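Local coordinates for 2-dehydro-3-deoxy-D-arabinonate dehydratase (Sulfolobus solfataricus, PDB 2Q1A), which catalyses the magnesium-dependent dehydration of 2-dehydro-3-deoxy-D-arabinonate to 2,5-dioxopentanoate, a step in the pathway that converts D-arabinonate to 2-oxoglutarate, at residues D163-R168 and K182-C187; E143-V148 and I251-T256; K2-V7 and Y15-N20. One frame throughout, in Å; residues are numbered along the deposited sequence.

Contact 1 (D163-R168 and K182-C187); sequences DDVSAR and KIYAGC. With MG (magnesium ion), chain B; 2KT (2-ketobutyric acid), chain C.
Lys182 crosses Asp164 at about a right angle, bringing NZ against the carboxylate in a salt bridge, with NZ of Lys182 3.2 Å from OD1 of Asp164. The modelled approach to OD2 is implausibly short, so its exact length is doubtful. The lysine chain bends once, at chi2 (-91°), and then runs straight, which carries NZ to a junction of three partners. Besides the carboxylate, NZ donates to Ser166 OG at 2.9 Å and to the keto oxygen O3 of 2-ketobutyrate at the same distance. Ser166 OG in turn donates to Asp164 O (2.8 Å), from above the plane of that carbonyl, so the hydroxyl ties the lysine to the backbone at the metal ligand. This is part of the active site of an FAH-family enzyme: Asp164 OD2 binds magnesium at 2.0 Å, Glu143 and Glu145 complete the protein ligands, and Lys118 makes a second salt bridge to Asp164 OD1. Asp164 also centres an inverse gamma turn, after which Val165 faces the loop that follows helix 178-182. Val165 meets Tyr184 crosswise, CG1 lying beside the phenol oxygen, which is hydrogen-bonded to Ala132 O. A type II turn from Tyr184 to Cys187 sets Cys187 CB over the centre of the tyrosine ring, 3.4 Å above its plane. Cys187 O approaches Val165 N at 3.2 Å in a weak, bent hydrogen bond.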
# COMPACT_ATOMS: atom_id res chain seq x y z
N ASP A 163 18.35 25.81 -10.65
CA ASP A 163 19.64 26.26 -10.20
C ASP A 163 20.60 25.05 -10.12
O ASP A 163 20.53 24.25 -9.19
CB ASP A 163 19.48 26.92 -8.83
CG ASP A 163 20.74 27.58 -8.33
OD1 ASP A 163 21.82 27.36 -8.92
OD2 ASP A 163 20.65 28.32 -7.33
N ASP A 164 21.48 24.94 -11.11
CA ASP A 164 22.52 23.92 -11.10
C ASP A 164 23.69 24.36 -10.19
O ASP A 164 24.73 24.84 -10.65
CB ASP A 164 22.97 23.58 -12.54
CG ASP A 164 24.19 22.66 -12.61
OD1 ASP A 164 24.45 21.88 -11.66
OD2 ASP A 164 24.90 22.70 -13.63
N VAL A 165 23.50 24.19 -8.89
CA VAL A 165 24.50 24.60 -7.90
C VAL A 165 25.81 23.82 -8.12
O VAL A 165 25.81 22.59 -8.12
CB VAL A 165 23.96 24.43 -6.45
CG1 VAL A 165 24.90 25.07 -5.45
CG2 VAL A 165 22.57 25.05 -6.33
N SER A 166 26.92 24.54 -8.30
CA SER A 166 28.20 23.91 -8.65
C SER A 166 29.39 24.36 -7.78
O SER A 166 29.68 25.55 -7.70
CB SER A 166 28.54 24.16 -10.13
OG SER A 166 27.41 23.99 -10.97
N ALA A 167 30.06 23.39 -7.15
CA ALA A 167 31.36 23.64 -6.49
C ALA A 167 32.45 23.82 -7.54
O ALA A 167 33.24 22.91 -7.81
CB ALA A 167 31.71 22.51 -5.52
N ARG A 168 32.49 25.01 -8.13
CA ARG A 168 33.38 25.35 -9.24
C ARG A 168 34.87 25.13 -8.96
O ARG A 168 35.64 24.79 -9.86
CB ARG A 168 33.12 26.78 -9.70
CG ARG A 168 31.73 27.00 -10.32
CD ARG A 168 31.59 26.26 -11.65
NE ARG A 168 32.74 26.53 -12.52
CZ ARG A 168 32.81 27.54 -13.38
NH1 ARG A 168 31.79 28.38 -13.51
NH2 ARG A 168 33.90 27.71 -14.11
N LYS A 182 28.93 18.47 -8.25
CA LYS A 182 27.57 18.65 -8.76
C LYS A 182 26.45 17.95 -7.97
O LYS A 182 25.30 18.39 -8.02
CB LYS A 182 27.51 18.21 -10.23
CG LYS A 182 28.24 19.12 -11.22
CD LYS A 182 27.34 20.19 -11.78
CE LYS A 182 28.11 21.14 -12.69
NZ LYS A 182 27.23 22.20 -13.29
N ILE A 183 26.79 16.88 -7.26
CA ILE A 183 25.80 15.96 -6.67
C ILE A 183 25.98 15.84 -5.17
O ILE A 183 26.95 15.24 -4.70
CB ILE A 183 25.89 14.51 -7.29
CG1 ILE A 183 25.94 14.55 -8.82
CG2 ILE A 183 24.72 13.64 -6.82
CD1 ILE A 183 26.46 13.25 -9.46
N TYR A 184 25.03 16.39 -4.42
CA TYR A 184 25.06 16.40 -2.96
C TYR A 184 23.75 16.98 -2.42
O TYR A 184 22.94 17.51 -3.19
CB TYR A 184 26.27 17.20 -2.44
CG TYR A 184 26.34 18.65 -2.91
CD1 TYR A 184 25.84 19.68 -2.11
CD2 TYR A 184 26.93 19.00 -4.13
CE1 TYR A 184 25.90 21.02 -2.51
CE2 TYR A 184 27.00 20.34 -4.54
CZ TYR A 184 26.48 21.34 -3.72
OH TYR A 184 26.53 22.67 -4.11
N ALA A 185 23.55 16.89 -1.11
CA ALA A 185 22.36 17.45 -0.47
C ALA A 185 22.23 18.95 -0.72
O ALA A 185 23.07 19.74 -0.30
CB ALA A 185 22.34 17.14 1.03
N GLY A 186 21.17 19.34 -1.43
CA GLY A 186 20.91 20.74 -1.71
C GLY A 186 21.69 21.30 -2.89
O GLY A 186 21.87 22.52 -2.99
N CYS A 187 22.14 20.41 -3.78
CA CYS A 187 22.92 20.79 -4.96
C CYS A 187 22.06 21.33 -6.08
O CYS A 187 22.58 21.70 -7.14
CB CYS A 187 23.72 19.60 -5.49
SG CYS A 187 22.72 18.26 -6.21
MG MG B . 25.00 23.84 -15.33
C4 2KT C . 29.09 22.03 -16.61
C3 2KT C . 28.55 22.83 -17.46
C2 2KT C . 27.44 23.33 -17.09
O3 2KT C . 26.89 22.96 -16.05
C 2KT C . 26.84 24.26 -17.83
OXT 2KT C . 27.36 24.66 -18.90
O 2KT C . 25.74 24.74 -17.44
O HOH W 1 23.79 22.56 -16.65

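Contact 2 (E143-V148 and I251-T256); sequences EPELAV and ILTTGT. With MG (magnesium ion), chain B; 2KT (2-ketobutyric acid), chain C.
Glu145 and Glu143 project toward the chain 254-256 beyond strand 250-253 and bind magnesium there, Glu145 through OE1 at 2.0 Å and Glu143 through OE2 at 2.1 Å; their strand and 250-253 pair antiparallel in the FAH-family core. Thr256, a substrate-binding residue, donates through N to a carboxylate oxygen, O, of the bound 2-ketobutyrate at 2.9 Å. In the second shell, Thr253 OG1 (2.6 Å) and Gly255 N (2.8 Å) donate to Glu145 OE2 from opposite faces of the carboxylate plane and so should limit its rotation. Thr253 crosses the glutamate at about a right angle, and its chi1 of -172° points OG1 at Glu145 OE2. Glu143 lays its chain across Thr256 CG2, while its other oxygen, OE1, is held by Arg89. Thr256 OG1 donates to Pro144 O at 3.0 Å from 37° above the carbonyl plane. Farther out, Leu146 O takes both the amide and the hydroxyl of Thr254, and a water joins Thr254 OG1, Gly255 O and Leu146 N. The ladder closes at Val148 and Leu252, whose side chains lie side by side and whose backbones bond reciprocally, Val148 N reaching Leu252 O at 2.8 Å.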
# COMPACT_ATOMS: atom_id res chain seq x y z
N GLU A 143 23.98 28.28 -10.94
CA GLU A 143 23.86 28.33 -12.38
C GLU A 143 22.39 28.46 -12.81
O GLU A 143 21.64 27.48 -12.75
CB GLU A 143 24.56 27.14 -13.04
CG GLU A 143 26.09 27.10 -12.81
CD GLU A 143 26.81 26.00 -13.61
OE1 GLU A 143 28.05 25.88 -13.47
OE2 GLU A 143 26.13 25.26 -14.36
N PRO A 144 21.98 29.66 -13.22
CA PRO A 144 20.60 29.90 -13.64
C PRO A 144 20.33 29.24 -14.98
O PRO A 144 21.00 29.55 -15.97
CB PRO A 144 20.51 31.43 -13.77
CG PRO A 144 21.91 31.88 -13.99
CD PRO A 144 22.80 30.88 -13.30
N GLU A 145 19.37 28.32 -15.01
CA GLU A 145 19.12 27.52 -16.21
C GLU A 145 17.64 27.30 -16.47
O GLU A 145 16.84 27.19 -15.53
CB GLU A 145 19.83 26.17 -16.09
CG GLU A 145 21.33 26.26 -15.79
CD GLU A 145 22.07 24.94 -15.94
OE1 GLU A 145 23.26 24.89 -15.54
OE2 GLU A 145 21.49 23.96 -16.47
N LEU A 146 17.27 27.26 -17.74
CA LEU A 146 15.96 26.78 -18.14
C LEU A 146 15.98 25.25 -18.14
O LEU A 146 16.93 24.63 -18.64
CB LEU A 146 15.59 27.31 -19.53
CG LEU A 146 14.29 26.81 -20.17
CD1 LEU A 146 13.07 27.39 -19.47
CD2 LEU A 146 14.26 27.13 -21.66
N ALA A 147 14.93 24.65 -17.58
CA ALA A 147 14.85 23.21 -17.46
C ALA A 147 13.52 22.68 -17.99
O ALA A 147 12.47 23.30 -17.80
CB ALA A 147 15.07 22.78 -16.03
N VAL A 148 13.58 21.53 -18.66
CA VAL A 148 12.37 20.89 -19.16
C VAL A 148 11.96 19.70 -18.30
O VAL A 148 12.82 18.98 -17.77
CB VAL A 148 12.50 20.44 -20.65
CG1 VAL A 148 12.43 21.64 -21.58
CG2 VAL A 148 13.80 19.64 -20.88
N ILE A 251 13.68 15.56 -15.16
CA ILE A 251 14.00 16.93 -15.51
C ILE A 251 15.38 17.00 -16.16
O ILE A 251 16.35 16.45 -15.64
CB ILE A 251 13.93 17.89 -14.29
CG1 ILE A 251 12.48 18.09 -13.84
CG2 ILE A 251 14.54 19.24 -14.64
CD1 ILE A 251 12.32 18.99 -12.62
N LEU A 252 15.43 17.68 -17.30
CA LEU A 252 16.69 18.05 -17.94
C LEU A 252 16.91 19.56 -17.82
O LEU A 252 16.08 20.37 -18.25
CB LEU A 252 16.70 17.64 -19.42
CG LEU A 252 17.91 18.05 -20.28
CD1 LEU A 252 19.22 17.51 -19.73
CD2 LEU A 252 17.73 17.61 -21.72
N THR A 253 18.05 19.93 -17.24
CA THR A 253 18.45 21.33 -17.16
C THR A 253 19.46 21.67 -18.27
O THR A 253 20.47 20.98 -18.43
CB THR A 253 18.92 21.74 -15.74
OG1 THR A 253 19.12 23.15 -15.69
CG2 THR A 253 20.20 21.02 -15.32
N THR A 254 19.16 22.73 -19.03
CA THR A 254 19.75 22.94 -20.35
C THR A 254 21.08 23.72 -20.43
O THR A 254 21.52 24.06 -21.53
CB THR A 254 18.73 23.58 -21.32
OG1 THR A 254 18.39 24.89 -20.86
CG2 THR A 254 17.47 22.72 -21.39
N GLY A 255 21.72 23.99 -19.30
CA GLY A 255 23.00 24.73 -19.29
C GLY A 255 22.86 26.22 -19.01
O GLY A 255 21.82 26.82 -19.31
N THR A 256 23.90 26.81 -18.43
CA THR A 256 23.87 28.23 -18.04
C THR A 256 24.68 29.15 -18.95
O THR A 256 25.63 28.72 -19.62
CB THR A 256 24.33 28.44 -16.57
OG1 THR A 256 23.94 29.75 -16.14
CG2 THR A 256 25.85 28.29 -16.43
MG MG B . 25.00 23.84 -15.33
C4 2KT C . 29.09 22.03 -16.61
C3 2KT C . 28.55 22.83 -17.46
C2 2KT C . 27.44 23.33 -17.09
O3 2KT C . 26.89 22.96 -16.05
C 2KT C . 26.84 24.26 -17.83
OXT 2KT C . 27.36 24.66 -18.90
O 2KT C . 25.74 24.74 -17.44
O HOH W 1 23.79 22.56 -16.65
O HOH W 2 19.42 27.21 -20.03

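Contact 3 (K2-V7 and Y15-N20); sequences KLFRVV and YAILDN
Lys2 and Ile17 form one antiparallel hydrogen-bonded pair, and Phe4 and Tyr15 form the next; Leu3 and Ala16 make the non-hydrogen-bonded pair between them. The two strand axes come within 4.7 Å, their directions 152° apart, and the four backbone bonds are all regular: Lys2 N to Ile17 O, for instance, spans 3.0 Å. Two CA-H...O contacts, from Ala16 CA to Lys2 O and from Leu3 CA to Tyr15 O, fill in the ladder.

Most of the side-chain contact lies on the face that carries Lys2, Phe4, Tyr15 and Ile17. Phe4 takes a chi1 of 62°, with CG between the backbone N and carbonyl carbon, and this turns its ring across the neighbouring strand. Tyr15 CB then sits over one face of that ring, 3.8 Å from its centroid, in a CH-pi contact, while Ile17 CG1 meets the edge near CE1 at 3.9 Å. The two aromatic planes are near parallel, 23° apart, but slid so far that the rings barely overlap. Val6 CG2 touches the Tyr15 ring in its plane, at CE2 (3.9 Å). On the other face the contact is lighter, with Leu3 CD1 against Ala16 CB.

The pair is the N-terminal beta hairpin of strands 2-8 and 11-18. The Tyr15 hydroxyl is hydrogen-bonded to Asp46 of a neighbouring subunit, and Lys2 NZ bonds to Asn278 O. Helix 53-59 covers the aromatic face, with Tyr53 against Phe4 and Ile17 and Leu56 against Phe4 and Val6; strand 22-26 flanks 11-18, and strands 65-67 and 188-196 pair with 2-8.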
# COMPACT_ATOMS: atom_id res chain seq x y z
N LYS A 2 -0.21 26.51 -14.82
CA LYS A 2 1.00 26.56 -14.00
C LYS A 2 0.80 25.74 -12.72
O LYS A 2 -0.08 26.04 -11.91
CB LYS A 2 1.38 28.01 -13.71
CG LYS A 2 1.47 28.87 -14.97
CD LYS A 2 1.95 30.29 -14.72
CE LYS A 2 1.86 31.10 -16.01
NZ LYS A 2 2.78 32.27 -16.02
N LEU A 3 1.62 24.70 -12.55
CA LEU A 3 1.53 23.81 -11.40
C LEU A 3 2.40 24.24 -10.24
O LEU A 3 3.56 24.57 -10.43
CB LEU A 3 1.95 22.38 -11.78
CG LEU A 3 0.88 21.32 -11.99
CD1 LEU A 3 0.01 21.70 -13.16
CD2 LEU A 3 1.54 19.96 -12.24
N PHE A 4 1.83 24.21 -9.04
CA PHE A 4 2.63 24.29 -7.83
C PHE A 4 2.19 23.25 -6.80
O PHE A 4 1.18 22.59 -6.97
CB PHE A 4 2.69 25.73 -7.27
CG PHE A 4 1.35 26.30 -6.85
CD1 PHE A 4 0.46 26.81 -7.79
CD2 PHE A 4 1.02 26.39 -5.50
CE1 PHE A 4 -0.77 27.36 -7.40
CE2 PHE A 4 -0.20 26.94 -5.09
CZ PHE A 4 -1.10 27.43 -6.05
N ARG A 5 2.98 23.11 -5.73
CA ARG A 5 2.69 22.12 -4.69
C ARG A 5 3.02 22.69 -3.32
O ARG A 5 4.03 23.37 -3.14
CB ARG A 5 3.48 20.83 -4.93
CG ARG A 5 3.12 19.68 -3.98
CD ARG A 5 3.72 18.36 -4.42
NE ARG A 5 5.18 18.37 -4.35
CZ ARG A 5 5.95 17.29 -4.40
NH1 ARG A 5 5.42 16.09 -4.52
NH2 ARG A 5 7.27 17.42 -4.33
N VAL A 6 2.15 22.40 -2.35
CA VAL A 6 2.42 22.74 -0.96
C VAL A 6 2.51 21.50 -0.07
O VAL A 6 1.88 20.48 -0.34
CB VAL A 6 1.36 23.74 -0.36
CG1 VAL A 6 1.24 24.99 -1.22
CG2 VAL A 6 0.00 23.08 -0.18
N VAL A 7 3.34 21.59 0.96
CA VAL A 7 3.30 20.63 2.05
C VAL A 7 2.41 21.22 3.15
O VAL A 7 2.50 22.41 3.46
CB VAL A 7 4.74 20.22 2.55
CG1 VAL A 7 5.50 21.41 3.10
CG2 VAL A 7 4.67 19.11 3.59
N TYR A 15 -1.74 22.12 -7.01
CA TYR A 15 -2.65 23.15 -7.50
C TYR A 15 -2.21 23.64 -8.88
O TYR A 15 -1.03 23.56 -9.23
CB TYR A 15 -2.68 24.35 -6.54
CG TYR A 15 -3.23 24.08 -5.16
CD1 TYR A 15 -4.60 24.12 -4.90
CD2 TYR A 15 -2.37 23.84 -4.09
CE1 TYR A 15 -5.09 23.90 -3.61
CE2 TYR A 15 -2.85 23.62 -2.81
CZ TYR A 15 -4.21 23.65 -2.57
OH TYR A 15 -4.68 23.42 -1.30
N ALA A 16 -3.17 24.17 -9.64
CA ALA A 16 -2.88 24.72 -10.96
C ALA A 16 -3.60 26.04 -11.17
O ALA A 16 -4.78 26.17 -10.84
CB ALA A 16 -3.26 23.73 -12.04
N ILE A 17 -2.87 27.02 -11.71
CA ILE A 17 -3.45 28.31 -12.12
C ILE A 17 -3.73 28.27 -13.60
O ILE A 17 -2.86 27.92 -14.40
CB ILE A 17 -2.48 29.49 -11.89
CG1 ILE A 17 -1.78 29.36 -10.55
CG2 ILE A 17 -3.22 30.82 -12.00
CD1 ILE A 17 -0.32 29.63 -10.66
N LEU A 18 -4.96 28.62 -13.97
CA LEU A 18 -5.35 28.77 -15.36
C LEU A 18 -5.28 30.24 -15.74
O LEU A 18 -5.45 31.11 -14.87
CB LEU A 18 -6.75 28.21 -15.59
CG LEU A 18 -6.89 26.72 -15.93
CD1 LEU A 18 -6.20 25.81 -14.91
CD2 LEU A 18 -8.37 26.35 -16.08
N ASP A 19 -5.04 30.51 -17.02
CA ASP A 19 -4.81 31.88 -17.53
C ASP A 19 -5.55 32.98 -16.76
O ASP A 19 -4.96 34.01 -16.42
CB ASP A 19 -5.13 31.96 -19.03
CG ASP A 19 -4.02 31.35 -19.91
OD1 ASP A 19 -2.82 31.57 -19.63
OD2 ASP A 19 -4.37 30.65 -20.89
N ASN A 20 -6.83 32.74 -16.48
CA ASN A 20 -7.70 33.72 -15.81
C ASN A 20 -7.57 33.80 -14.27
O ASN A 20 -8.55 34.13 -13.58
CB ASN A 20 -9.16 33.45 -16.19
CG ASN A 20 -9.56 32.01 -15.94
OD1 ASN A 20 -8.98 31.08 -16.50
ND2 ASN A 20 -10.57 31.82 -15.08

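How the contacts relate
Contacts 1 and 2 build one active site from separate parts of the chain. Their centres are 13 Å apart, they share the magnesium ion, the 2-ketobutyrate and one water, and strands 140-150 and 156-167, consecutive in sequence, are neighbours in the same sheet. A probable backbone hydrogen bond from Asp164 N to Glu143 O joins them. Along the chain, both segments of contact 1 fall between 143-148 and 251-256, so contact 2 brackets contact 1. Contact 3 comes first and closes before either begins. Its centre lies about 27 Å from that of contact 1 and 21 Å from that of contact 2, away from the catalytic pocket. Strand 188-196, which pairs with both 2-8 and 156-167, connects the N-terminal hairpin to the catalytic core.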